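Side-chain contacts in SusD-like carbohydrate binding protein (Bacteroides vulgatus, PDB 3LEW), which probably binds carbohydrate at the outer membrane, as a SusD-family protein, for nutrient uptake: residues Arg345-Tyr350 / Thr374-Lys379; Ile349-Ala354 / Trp395-Lys400; Asp371-Thr374 / Thr380-Thr383. One frame throughout, in Å; residues are numbered along the deposited sequence.

Interaction 1. Residues Arg345-Tyr350 / Thr374-Lys379; sequences RVAEIY and TARGAK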
ATOM      1  N   ARG A 345      -5.566  -7.844  -2.476  1.00 13.82           N
ATOM      2  CA  ARG A 345      -6.852  -8.471  -2.732  1.00 12.92           C
ATOM      3  C   ARG A 345      -7.057  -8.747  -4.220  1.00 12.67           C
ATOM      4  O   ARG A 345      -6.445  -8.108  -5.100  1.00 14.72           O
ATOM      5  CB  ARG A 345      -7.984  -7.546  -2.275  1.00 12.80           C
ATOM      6  CG  ARG A 345      -7.900  -7.181  -0.859  1.00 15.91           C
ATOM      7  CD  ARG A 345      -9.204  -6.505  -0.427  1.00 16.50           C
ATOM      8  NE  ARG A 345      -9.348  -5.116  -0.866  1.00 15.26           N
ATOM      9  CZ  ARG A 345     -10.297  -4.638  -1.667  1.00 16.23           C
ATOM     10  NH1 ARG A 345     -11.223  -5.415  -2.232  1.00 15.82           N
ATOM     11  NH2 ARG A 345     -10.359  -3.320  -1.867  1.00 16.34           N
ATOM     12  N   VAL A 346      -7.968  -9.662  -4.501  1.00 12.43           N
ATOM     13  CA  VAL A 346      -8.299  -9.986  -5.893  1.00 12.93           C
ATOM     14  C   VAL A 346      -8.801  -8.740  -6.670  1.00 13.30           C
ATOM     15  O   VAL A 346      -8.488  -8.593  -7.853  1.00 14.02           O
ATOM     16  CB  VAL A 346      -9.318 -11.140  -6.008  1.00 12.72           C
ATOM     17  CG1 VAL A 346      -9.529 -11.526  -7.559  1.00 12.85           C
ATOM     18  CG2 VAL A 346      -8.841 -12.399  -5.203  1.00 12.53           C
ATOM     19  N   ALA A 347      -9.555  -7.849  -6.043  1.00 13.24           N
ATOM     20  CA  ALA A 347     -10.003  -6.667  -6.743  1.00 12.66           C
ATOM     21  C   ALA A 347      -8.852  -5.873  -7.367  1.00 13.64           C
ATOM     22  O   ALA A 347      -9.030  -5.293  -8.440  1.00 14.02           O
ATOM     23  CB  ALA A 347     -10.836  -5.726  -5.804  1.00 13.43           C
ATOM     24  N   GLU A 348      -7.723  -5.750  -6.674  1.00 12.81           N
ATOM     25  CA  GLU A 348      -6.560  -5.085  -7.242  1.00 13.46           C
ATOM     26  C   GLU A 348      -6.078  -5.773  -8.513  1.00 13.75           C
ATOM     27  O   GLU A 348      -5.597  -5.104  -9.436  1.00 13.98           O
ATOM     28  CB  GLU A 348      -5.427  -5.023  -6.203  1.00 13.53           C
ATOM     29  CG  GLU A 348      -4.174  -4.297  -6.723  1.00 14.68           C
ATOM     30  CD  GLU A 348      -2.920  -4.522  -5.893  1.00 16.81           C
ATOM     31  OE1 GLU A 348      -2.976  -5.096  -4.798  1.00 15.74           O
ATOM     32  OE2 GLU A 348      -1.829  -4.132  -6.389  1.00 15.07           O
ATOM     33  N   ILE A 349      -6.157  -7.113  -8.544  1.00 13.05           N
ATOM     34  CA  ILE A 349      -5.714  -7.883  -9.722  1.00 13.69           C
ATOM     35  C   ILE A 349      -6.628  -7.611 -10.899  1.00 13.37           C
ATOM     36  O   ILE A 349      -6.143  -7.444 -12.010  1.00 12.96           O
ATOM     37  CB  ILE A 349      -5.602  -9.396  -9.427  1.00 13.92           C
ATOM     38  CG1 ILE A 349      -4.777  -9.657  -8.146  1.00 14.78           C
ATOM     39  CG2 ILE A 349      -5.029 -10.139 -10.631  1.00 14.36           C
ATOM     40  CD1 ILE A 349      -3.345  -8.986  -8.166  1.00 14.47           C
ATOM     41  N   TYR A 350      -7.939  -7.499 -10.666  1.00 12.72           N
ATOM     42  CA  TYR A 350      -8.851  -7.092 -11.751  1.00 13.01           C
ATOM     43  C   TYR A 350      -8.450  -5.714 -12.294  1.00 12.68           C
ATOM     44  O   TYR A 350      -8.420  -5.482 -13.493  1.00 13.10           O
ATOM     45  CB  TYR A 350     -10.294  -6.974 -11.265  1.00 13.30           C
ATOM     46  CG  TYR A 350     -11.118  -8.237 -11.252  1.00 13.20           C
ATOM     47  CD1 TYR A 350     -11.046  -9.138 -10.195  1.00 14.89           C
ATOM     48  CD2 TYR A 350     -12.001  -8.501 -12.270  1.00 13.83           C
ATOM     49  CE1 TYR A 350     -11.827 -10.274 -10.150  1.00 14.16           C
ATOM     50  CE2 TYR A 350     -12.792  -9.663 -12.245  1.00 14.12           C
ATOM     51  CZ  TYR A 350     -12.721 -10.531 -11.158  1.00 13.95           C
ATOM     52  OH  TYR A 350     -13.546 -11.668 -11.148  1.00 15.12           O
ATOM     53  N   THR A 374     -19.718  -3.951 -11.389  1.00 15.20           N
ATOM     54  CA  THR A 374     -20.889  -4.762 -11.156  1.00 14.70           C
ATOM     55  C   THR A 374     -20.923  -5.362  -9.737  1.00 14.46           C
ATOM     56  O   THR A 374     -21.980  -5.343  -9.050  1.00 13.54           O
ATOM     57  CB  THR A 374     -21.013  -5.885 -12.209  1.00 15.66           C
ATOM     58  OG1 THR A 374     -21.182  -5.275 -13.500  1.00 14.66           O
ATOM     59  CG2 THR A 374     -22.249  -6.792 -11.907  1.00 15.66           C
ATOM     60  N   ALA A 375     -19.799  -5.912  -9.304  1.00 14.49           N
ATOM     61  CA  ALA A 375     -19.719  -6.567  -8.014  1.00 14.35           C
ATOM     62  C   ALA A 375     -20.050  -5.570  -6.891  1.00 14.64           C
ATOM     63  O   ALA A 375     -20.681  -5.946  -5.866  1.00 15.19           O
ATOM     64  CB  ALA A 375     -18.344  -7.218  -7.786  1.00 13.79           C
ATOM     65  N   ARG A 376     -19.699  -4.298  -7.083  1.00 13.49           N
ATOM     66  CA  ARG A 376     -19.937  -3.309  -6.031  1.00 13.63           C
ATOM     67  C   ARG A 376     -21.254  -2.529  -6.193  1.00 13.96           C
ATOM     68  O   ARG A 376     -21.612  -1.741  -5.327  1.00 14.56           O
ATOM     69  CB  ARG A 376     -18.774  -2.334  -5.967  1.00 13.51           C
ATOM     70  CG  ARG A 376     -17.398  -2.988  -5.791  1.00 15.59           C
ATOM     71  CD  ARG A 376     -17.258  -3.806  -4.522  1.00 15.62           C
ATOM     72  NE  ARG A 376     -15.923  -4.381  -4.411  1.00 14.02           N
ATOM     73  CZ  ARG A 376     -15.657  -5.639  -4.077  1.00 14.81           C
ATOM     74  NH1 ARG A 376     -16.624  -6.515  -3.773  1.00 15.20           N
ATOM     75  NH2 ARG A 376     -14.388  -6.029  -4.052  1.00 14.49           N
ATOM     76  N   GLY A 377     -21.968  -2.724  -7.291  1.00 13.87           N
ATOM     77  CA  GLY A 377     -23.197  -1.957  -7.530  1.00 15.22           C
ATOM     78  C   GLY A 377     -22.999  -0.628  -8.252  1.00 15.40           C
ATOM     79  O   GLY A 377     -23.918   0.167  -8.343  1.00 15.73           O
ATOM     80  N   ALA A 378     -21.795  -0.401  -8.760  1.00 16.42           N
ATOM     81  CA  ALA A 378     -21.452   0.785  -9.518  1.00 16.91           C
ATOM     82  C   ALA A 378     -21.989   0.690 -10.958  1.00 17.75           C
ATOM     83  O   ALA A 378     -22.175  -0.402 -11.497  1.00 17.50           O
ATOM     84  CB  ALA A 378     -19.943   0.957  -9.546  1.00 16.45           C
ATOM     85  N   LYS A 379     -22.214   1.847 -11.573  1.00 18.08           N
ATOM     86  CA  LYS A 379     -22.684   1.874 -12.940  1.00 19.35           C
ATOM     87  C   LYS A 379     -21.556   1.381 -13.845  1.00 19.32           C
ATOM     88  O   LYS A 379     -20.400   1.809 -13.694  1.00 18.90           O
ATOM     89  CB  LYS A 379     -23.157   3.275 -13.316  1.00 20.01           C
ATOM     90  CG  LYS A 379     -24.610   3.520 -12.961  1.00 23.91           C
TER

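Interaction 2. Residues Ile349-Ala354 / Trp395-Lys400; sequences IYLINA and WLERRK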
ATOM      1  N   ILE A 349      -6.157  -7.113  -8.544  1.00 13.05           N
ATOM      2  CA  ILE A 349      -5.714  -7.883  -9.722  1.00 13.69           C
ATOM      3  C   ILE A 349      -6.628  -7.611 -10.899  1.00 13.37           C
ATOM      4  O   ILE A 349      -6.143  -7.444 -12.010  1.00 12.96           O
ATOM      5  CB  ILE A 349      -5.602  -9.396  -9.427  1.00 13.92           C
ATOM      6  CG1 ILE A 349      -4.777  -9.657  -8.146  1.00 14.78           C
ATOM      7  CG2 ILE A 349      -5.029 -10.139 -10.631  1.00 14.36           C
ATOM      8  CD1 ILE A 349      -3.345  -8.986  -8.166  1.00 14.47           C
ATOM      9  N   TYR A 350      -7.939  -7.499 -10.666  1.00 12.72           N
ATOM     10  CA  TYR A 350      -8.851  -7.092 -11.751  1.00 13.01           C
ATOM     11  C   TYR A 350      -8.450  -5.714 -12.294  1.00 12.68           C
ATOM     12  O   TYR A 350      -8.420  -5.482 -13.493  1.00 13.10           O
ATOM     13  CB  TYR A 350     -10.294  -6.974 -11.265  1.00 13.30           C
ATOM     14  CG  TYR A 350     -11.118  -8.237 -11.252  1.00 13.20           C
ATOM     15  CD1 TYR A 350     -11.046  -9.138 -10.195  1.00 14.89           C
ATOM     16  CD2 TYR A 350     -12.001  -8.501 -12.270  1.00 13.83           C
ATOM     17  CE1 TYR A 350     -11.827 -10.274 -10.150  1.00 14.16           C
ATOM     18  CE2 TYR A 350     -12.792  -9.663 -12.245  1.00 14.12           C
ATOM     19  CZ  TYR A 350     -12.721 -10.531 -11.158  1.00 13.95           C
ATOM     20  OH  TYR A 350     -13.546 -11.668 -11.148  1.00 15.12           O
ATOM     21  N   LEU A 351      -8.122  -4.802 -11.388  1.00 11.77           N
ATOM     22  CA  LEU A 351      -7.748  -3.436 -11.795  1.00 12.61           C
ATOM     23  C   LEU A 351      -6.389  -3.378 -12.515  1.00 12.64           C
ATOM     24  O   LEU A 351      -6.255  -2.648 -13.482  1.00 14.32           O
ATOM     25  CB  LEU A 351      -7.731  -2.533 -10.565  1.00 12.09           C
ATOM     26  CG  LEU A 351      -9.147  -2.164 -10.053  1.00 12.36           C
ATOM     27  CD1 LEU A 351      -9.024  -1.674  -8.600  1.00 13.63           C
ATOM     28  CD2 LEU A 351      -9.767  -1.053 -10.932  1.00 15.27           C
ATOM     29  N   ILE A 352      -5.403  -4.162 -12.061  1.00 12.53           N
ATOM     30  CA  ILE A 352      -4.110  -4.277 -12.747  1.00 12.35           C
ATOM     31  C   ILE A 352      -4.294  -4.858 -14.175  1.00 12.52           C
ATOM     32  O   ILE A 352      -3.723  -4.352 -15.127  1.00 11.82           O
ATOM     33  CB  ILE A 352      -3.098  -5.173 -11.978  1.00 11.60           C
ATOM     34  CG1 ILE A 352      -2.648  -4.524 -10.639  1.00 13.37           C
ATOM     35  CG2 ILE A 352      -1.835  -5.512 -12.840  1.00 14.22           C
ATOM     36  CD1 ILE A 352      -1.992  -5.448  -9.679  1.00 11.90           C
ATOM     37  N   ASN A 353      -5.048  -5.940 -14.262  1.00 13.22           N
ATOM     38  CA  ASN A 353      -5.389  -6.551 -15.541  1.00 13.37           C
ATOM     39  C   ASN A 353      -6.043  -5.532 -16.491  1.00 13.67           C
ATOM     40  O   ASN A 353      -5.623  -5.382 -17.663  1.00 13.29           O
ATOM     41  CB  ASN A 353      -6.255  -7.777 -15.295  1.00 13.70           C
ATOM     42  CG  ASN A 353      -6.415  -8.638 -16.508  1.00 15.91           C
ATOM     43  OD1 ASN A 353      -7.488  -8.631 -17.120  1.00 15.79           O
ATOM     44  ND2 ASN A 353      -5.367  -9.443 -16.862  1.00 13.92           N
ATOM     45  N   ALA A 354      -7.050  -4.807 -15.991  1.00 13.51           N
ATOM     46  CA  ALA A 354      -7.688  -3.747 -16.784  1.00 13.78           C
ATOM     47  C   ALA A 354      -6.718  -2.686 -17.265  1.00 13.02           C
ATOM     48  O   ALA A 354      -6.703  -2.329 -18.437  1.00 14.10           O
ATOM     49  CB  ALA A 354      -8.868  -3.089 -16.030  1.00 13.79           C
ATOM     50  N   TRP A 395      -7.989   4.482 -13.079  1.00 13.08           N
ATOM     51  CA  TRP A 395      -7.333   5.150 -11.945  1.00 13.32           C
ATOM     52  C   TRP A 395      -8.364   5.636 -10.901  1.00 13.90           C
ATOM     53  O   TRP A 395      -8.086   5.587  -9.684  1.00 14.72           O
ATOM     54  CB  TRP A 395      -6.487   6.312 -12.428  1.00 14.42           C
ATOM     55  CG  TRP A 395      -5.323   5.901 -13.317  1.00 13.83           C
ATOM     56  CD1 TRP A 395      -4.702   4.677 -13.368  1.00 15.10           C
ATOM     57  CD2 TRP A 395      -4.619   6.742 -14.218  1.00 14.97           C
ATOM     58  NE1 TRP A 395      -3.667   4.718 -14.276  1.00 14.24           N
ATOM     59  CE2 TRP A 395      -3.615   5.963 -14.828  1.00 14.66           C
ATOM     60  CE3 TRP A 395      -4.780   8.074 -14.624  1.00 18.63           C
ATOM     61  CZ2 TRP A 395      -2.728   6.492 -15.784  1.00 17.00           C
ATOM     62  CZ3 TRP A 395      -3.909   8.589 -15.595  1.00 19.27           C
ATOM     63  CH2 TRP A 395      -2.895   7.799 -16.145  1.00 17.16           C
ATOM     64  N   LEU A 396      -9.515   6.130 -11.356  1.00 14.27           N
ATOM     65  CA  LEU A 396     -10.566   6.564 -10.440  0.50 14.42           C
ATOM     66  C   LEU A 396     -11.126   5.375  -9.682  1.00 14.58           C
ATOM     67  O   LEU A 396     -11.322   5.445  -8.468  1.00 14.95           O
ATOM     68  CB  LEU A 396     -11.694   7.320 -11.144  0.50 14.28           C
ATOM     69  CG  LEU A 396     -11.382   8.800 -11.385  0.50 15.51           C
ATOM     70  CD1 LEU A 396     -12.256   9.343 -12.505  0.50 13.33           C
ATOM     71  CD2 LEU A 396     -11.568   9.594 -10.111  0.50 15.97           C
ATOM     72  N   GLU A 397     -11.368   4.285 -10.386  1.00 15.04           N
ATOM     73  CA  GLU A 397     -11.876   3.066  -9.712  1.00 14.78           C
ATOM     74  C   GLU A 397     -10.844   2.503  -8.714  1.00 14.15           C
ATOM     75  O   GLU A 397     -11.230   1.970  -7.674  1.00 14.04           O
ATOM     76  CB  GLU A 397     -12.359   2.027 -10.745  1.00 16.14           C
ATOM     77  CG  GLU A 397     -13.244   0.943 -10.175  1.00 16.73           C
ATOM     78  CD  GLU A 397     -14.521   1.460  -9.537  1.00 20.00           C
ATOM     79  OE1 GLU A 397     -15.217   2.329 -10.109  1.00 21.44           O
ATOM     80  OE2 GLU A 397     -14.777   1.020  -8.406  1.00 22.85           O
ATOM     81  N   ARG A 398      -9.532   2.610  -8.997  1.00 13.76           N
ATOM     82  CA  ARG A 398      -8.524   2.287  -7.978  1.00 13.56           C
ATOM     83  C   ARG A 398      -8.699   3.120  -6.691  1.00 12.97           C
ATOM     84  O   ARG A 398      -8.618   2.577  -5.613  1.00 13.73           O
ATOM     85  CB  ARG A 398      -7.089   2.505  -8.502  1.00 13.59           C
ATOM     86  CG  ARG A 398      -6.682   1.523  -9.570  1.00 14.18           C
ATOM     87  CD  ARG A 398      -5.273   1.844 -10.137  1.00 14.35           C
ATOM     88  NE  ARG A 398      -4.264   1.756  -9.111  1.00 12.77           N
ATOM     89  CZ  ARG A 398      -3.594   0.660  -8.747  1.00 16.25           C
ATOM     90  NH1 ARG A 398      -3.766  -0.488  -9.361  1.00 16.32           N
ATOM     91  NH2 ARG A 398      -2.728   0.728  -7.736  1.00 17.92           N
ATOM     92  N   ARG A 399      -8.889   4.441  -6.818  1.00 12.41           N
ATOM     93  CA  ARG A 399      -9.079   5.310  -5.660  1.00 13.56           C
ATOM     94  C   ARG A 399     -10.329   4.911  -4.893  1.00 12.59           C
ATOM     95  O   ARG A 399     -10.330   4.947  -3.659  1.00 13.40           O
ATOM     96  CB  ARG A 399      -9.177   6.775  -6.113  1.00 13.36           C
ATOM     97  CG  ARG A 399      -7.792   7.301  -6.609  1.00 14.53           C
ATOM     98  CD  ARG A 399      -7.969   8.586  -7.367  1.00 16.74           C
ATOM     99  NE  ARG A 399      -8.596   9.616  -6.553  1.00 15.52           N
ATOM    100  CZ  ARG A 399      -9.070  10.760  -7.055  1.00 19.88           C
ATOM    101  NH1 ARG A 399      -8.992  11.012  -8.360  1.00 21.61           N
ATOM    102  NH2 ARG A 399      -9.620  11.670  -6.274  1.00 19.05           N
ATOM    103  N   LYS A 400     -11.353   4.533  -5.627  1.00 12.72           N
ATOM    104  CA  LYS A 400     -12.654   4.194  -5.028  1.00 12.98           C
ATOM    105  C   LYS A 400     -12.584   2.846  -4.307  1.00 14.28           C
ATOM    106  O   LYS A 400     -13.030   2.732  -3.179  1.00 15.55           O
ATOM    107  CB  LYS A 400     -13.734   4.168  -6.090  1.00 13.29           C
ATOM    108  CG  LYS A 400     -14.086   5.530  -6.661  1.00 13.63           C
ATOM    109  CD  LYS A 400     -14.889   5.380  -7.950  1.00 14.35           C
ATOM    110  CE  LYS A 400     -16.293   4.739  -7.702  1.00 16.40           C
ATOM    111  NZ  LYS A 400     -16.961   4.359  -9.000  1.00 15.44           N
TER
HETATM  112  O   HOH W   1      -4.666  -0.777 -12.037  1.00 15.89           O

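Interaction 3. Residues Asp371-Thr374 / Thr380-Thr383; sequences DLKT and TIHT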
ATOM      1  N   ASP A 371     -16.549  -5.854 -14.424  1.00 14.53           N
ATOM      2  CA  ASP A 371     -16.753  -6.966 -13.463  1.00 15.10           C
ATOM      3  C   ASP A 371     -16.675  -6.412 -12.012  1.00 15.15           C
ATOM      4  O   ASP A 371     -17.510  -6.756 -11.163  1.00 14.18           O
ATOM      5  CB  ASP A 371     -15.680  -8.071 -13.578  1.00 14.67           C
ATOM      6  CG  ASP A 371     -15.803  -8.915 -14.822  1.00 18.14           C
ATOM      7  OD1 ASP A 371     -16.938  -9.068 -15.366  1.00 19.60           O
ATOM      8  OD2 ASP A 371     -14.722  -9.458 -15.250  1.00 21.20           O
ATOM      9  N   LEU A 372     -15.647  -5.597 -11.736  1.00 15.15           N
ATOM     10  CA  LEU A 372     -15.479  -5.027 -10.407  1.00 15.07           C
ATOM     11  C   LEU A 372     -16.630  -4.066 -10.128  1.00 15.41           C
ATOM     12  O   LEU A 372     -17.250  -4.113  -9.069  1.00 14.73           O
ATOM     13  CB  LEU A 372     -14.154  -4.299 -10.283  1.00 14.80           C
ATOM     14  CG  LEU A 372     -13.869  -3.593  -8.963  1.00 14.77           C
ATOM     15  CD1 LEU A 372     -14.020  -4.527  -7.729  1.00 15.26           C
ATOM     16  CD2 LEU A 372     -12.445  -2.976  -9.033  1.00 17.86           C
ATOM     17  N   LYS A 373     -16.927  -3.197 -11.087  1.00 14.94           N
ATOM     18  CA  LYS A 373     -18.019  -2.243 -10.896  1.00 15.00           C
ATOM     19  C   LYS A 373     -19.361  -2.957 -10.575  1.00 15.60           C
ATOM     20  O   LYS A 373     -20.063  -2.590  -9.614  1.00 15.82           O
ATOM     21  CB  LYS A 373     -18.135  -1.303 -12.092  1.00 15.19           C
ATOM     22  CG  LYS A 373     -17.053  -0.246 -12.197  1.00 15.70           C
ATOM     23  CD  LYS A 373     -17.221   0.578 -13.499  1.00 16.12           C
ATOM     24  CE  LYS A 373     -16.216   1.746 -13.656  1.00 17.99           C
ATOM     25  NZ  LYS A 373     -16.262   2.705 -12.501  1.00 16.50           N
ATOM     26  N   THR A 374     -19.718  -3.951 -11.389  1.00 15.20           N
ATOM     27  CA  THR A 374     -20.889  -4.762 -11.156  1.00 14.70           C
ATOM     28  C   THR A 374     -20.923  -5.362  -9.737  1.00 14.46           C
ATOM     29  O   THR A 374     -21.980  -5.343  -9.050  1.00 13.54           O
ATOM     30  CB  THR A 374     -21.013  -5.885 -12.209  1.00 15.66           C
ATOM     31  OG1 THR A 374     -21.182  -5.275 -13.500  1.00 14.66           O
ATOM     32  CG2 THR A 374     -22.249  -6.792 -11.907  1.00 15.66           C
ATOM     33  N   THR A 380     -21.895   0.466 -14.751  1.00 19.80           N
ATOM     34  CA  THR A 380     -20.931  -0.033 -15.734  1.00 19.90           C
ATOM     35  C   THR A 380     -20.700   0.975 -16.870  1.00 19.39           C
ATOM     36  O   THR A 380     -21.524   1.860 -17.109  1.00 18.57           O
ATOM     37  CB  THR A 380     -21.345  -1.393 -16.266  1.00 20.23           C
ATOM     38  OG1 THR A 380     -22.668  -1.302 -16.792  1.00 19.67           O
ATOM     39  CG2 THR A 380     -21.302  -2.422 -15.119  1.00 20.84           C
ATOM     40  N   ILE A 381     -19.561   0.836 -17.525  1.00 19.52           N
ATOM     41  CA  ILE A 381     -19.180   1.728 -18.609  1.00 21.15           C
ATOM     42  C   ILE A 381     -19.796   1.124 -19.868  1.00 19.97           C
ATOM     43  O   ILE A 381     -19.528  -0.039 -20.180  1.00 19.37           O
ATOM     44  CB  ILE A 381     -17.652   1.822 -18.795  1.00 21.38           C
ATOM     45  CG1 ILE A 381     -16.918   2.342 -17.537  1.00 24.93           C
ATOM     46  CG2 ILE A 381     -17.298   2.695 -20.036  1.00 21.99           C
ATOM     47  CD1 ILE A 381     -17.416   3.656 -17.001  1.00 26.91           C
ATOM     48  N   HIS A 382     -20.587   1.907 -20.581  1.00 20.10           N
ATOM     49  CA  HIS A 382     -21.186   1.392 -21.836  0.50 20.22           C
ATOM     50  C   HIS A 382     -20.968   2.344 -23.008  1.00 19.86           C
ATOM     51  O   HIS A 382     -21.692   2.319 -24.015  1.00 19.14           O
ATOM     52  CB  HIS A 382     -22.662   0.979 -21.665  0.50 20.83           C
ATOM     53  CG  HIS A 382     -22.855  -0.210 -20.767  0.50 21.98           C
ATOM     54  ND1 HIS A 382     -22.565  -1.499 -21.161  0.50 23.80           N
ATOM     55  CD2 HIS A 382     -23.307  -0.301 -19.494  0.50 23.80           C
ATOM     56  CE1 HIS A 382     -22.818  -2.333 -20.164  0.50 24.33           C
ATOM     57  NE2 HIS A 382     -23.274  -1.631 -19.144  0.50 23.04           N
ATOM     58  N   THR A 383     -19.878   3.104 -22.919  1.00 19.18           N
ATOM     59  CA  THR A 383     -19.381   3.857 -24.050  0.50 19.65           C
ATOM     60  C   THR A 383     -17.891   3.563 -24.225  1.00 20.06           C
ATOM     61  O   THR A 383     -17.172   3.313 -23.262  1.00 21.30           O
ATOM     62  CB  THR A 383     -19.678   5.389 -23.912  0.50 19.66           C
ATOM     63  OG1 THR A 383     -21.092   5.604 -23.769  0.50 19.96           O
ATOM     64  CG2 THR A 383     -19.204   6.138 -25.136  0.50 18.36           C
TER

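Interaction 1. Residues Arg345-Tyr350 / Thr374-Lys379
Arg345 and Arg376 bring their guanidinium groups together just before the start of helix 346-359 and at the end of helix 365-376. NH1 of Arg345 lies 3.7 Å from NH2 of Arg376, which arrives at the edge of the Arg345 guanidinium, in its plane, while the two planes are turned 41° apart. The same Arg376 NH2 is also 4.0 Å from CB of Ala347, so one terminal nitrogen makes both of the touches between 345-350 and 374-379. It gets there because the Arg376 chain bends once, at chi2 (-60°), and then runs extended through chi3. The two backbones stay well apart, with 9.8 Å between the CA atoms of Ala347 and Ala375, and it is this long side chain that spans the distance. Leu372 of helix 365-376 packs against Ala347 as well.

This inner side is buried, and the contrast with the outer side is marked. There Thr374 is exposed, and the helix ends in a Schellman motif at Gly377, whose N bonds to Thr374 O at 3.2 Å. At its positive phi (88°) any side chain would run into the carbonyl oxygen of Arg376, and glycine avoids this.

The closeness of the two arginines is explained by the acids around them. Glu253 and Glu401 each form salt bridges to both guanidinium groups, Glu405 pairs with Arg345 NH2, and Tyr301 OH bonds to Arg376 NH1. The contact therefore amounts to a buried ionic cluster in which shared carboxylates would offset the positive charges and join the two helices through common partners.

Interaction 2. Residues Ile349-Ala354 / Trp395-Lys400
OE1 of Glu397, a residue whose CB and CG pack on Leu351, is gripped by two lysines. Lys400 NZ, one turn on in the same helix, meets it at 2.9 Å on the syn side, 19° out of the carboxylate plane, and Lys373 forms a second salt bridge to it, while OE2 pairs with Arg302. With CG anti to the backbone N (chi1 -163°), the carboxylate is carried off and the side chain's CB and CG are left to Leu351, whose CD2 lies 4.0 Å from Glu397 CB. The other branch, CD1, rests 4.0 Å from Arg398 CA and also touches Arg398 CG. Leu351 thus wedges between neighbouring residues of an antiparallel helix, in the helical part of the SusD-family fold, which belongs to the TPR clan; the axes of 349-354 and 395-400 come within 10.4 Å at 169°. Cut back to an alanine, this residue would lose CG and both methyls, which would probably open a gap beside Glu397 and Arg398. Past the leucine, the Arg398 chain bends at chi3, and its NH1 gives a hydrogen bond of 2.8 Å to a water that in turn bonds weakly to Leu351 O. Ile352 CG1 lies at the guanidinium edge, while Arg398 NE pairs with Asp411.

Interaction 3. Residues Asp371-Thr374 / Thr380-Thr383
The chain reversal that follows helix 365-376 brings residues 380-383 back beside the helix's last turns, with Lys373 and Thr380 nearest at 6.1 Å between CA atoms. Lys373 carries the inner half of the contact. Its chain is extended through CD, which passes 4.4 Å from Thr380 CA, and then bends at chi4 (-57°). At that bend CE lies 4.0 Å from Ile381 CG1 and equally near Ile381 CD1, the two side chains crossing at a slant, while NZ goes on to its salt bridge with Glu397. Ile381 also touches Ile366 and Thr393, so it sits between helix 365-376 and helix 387-401.

The outer half is made by two threonines. Thr374 OG1 meets CG2 of Thr380 at 3.3 Å, a tight van der Waals touch on a methyl; the hydroxyl's own bond is to Asn370 O, one turn back. With Thr380 OG1 turned between the backbone N and the carbonyl carbon (chi1 55°), it is the methyl that faces Thr374. A pentaethylene glycol, probably from the crystallisation liquor, lies about 4 Å from the Thr374 side chain. Asn370 OD1 accepts a bond from Ile381 N, fastening the returning chain to the helix flank, as part of a helix-to-helix connection.

The three contacts join helix 346-359, helix 365-376 with its following loop, and helix 387-401. Interactions 1 and 2 start from overlapping parts of helix 346-359, their centres about 8 Å apart, and the centre of interaction 3 lies about 9 Å and 12 Å from theirs. The turn ending helix 365-376 ties interaction 1 to interaction 3, where Ala378 N is 2.9 Å from Lys373 O, a probable hydrogen bond. Lys373 also reaches interaction 2, its NZ forming a 2.6 Å salt bridge with Glu397 OE1. Side-chain packing adds to this, with Leu372 CD2 3.5 Å from Leu351 CG and Asp371 CB 3.6 Å from Tyr350 CE2. Three successive helices are thereby joined within the SusD family region.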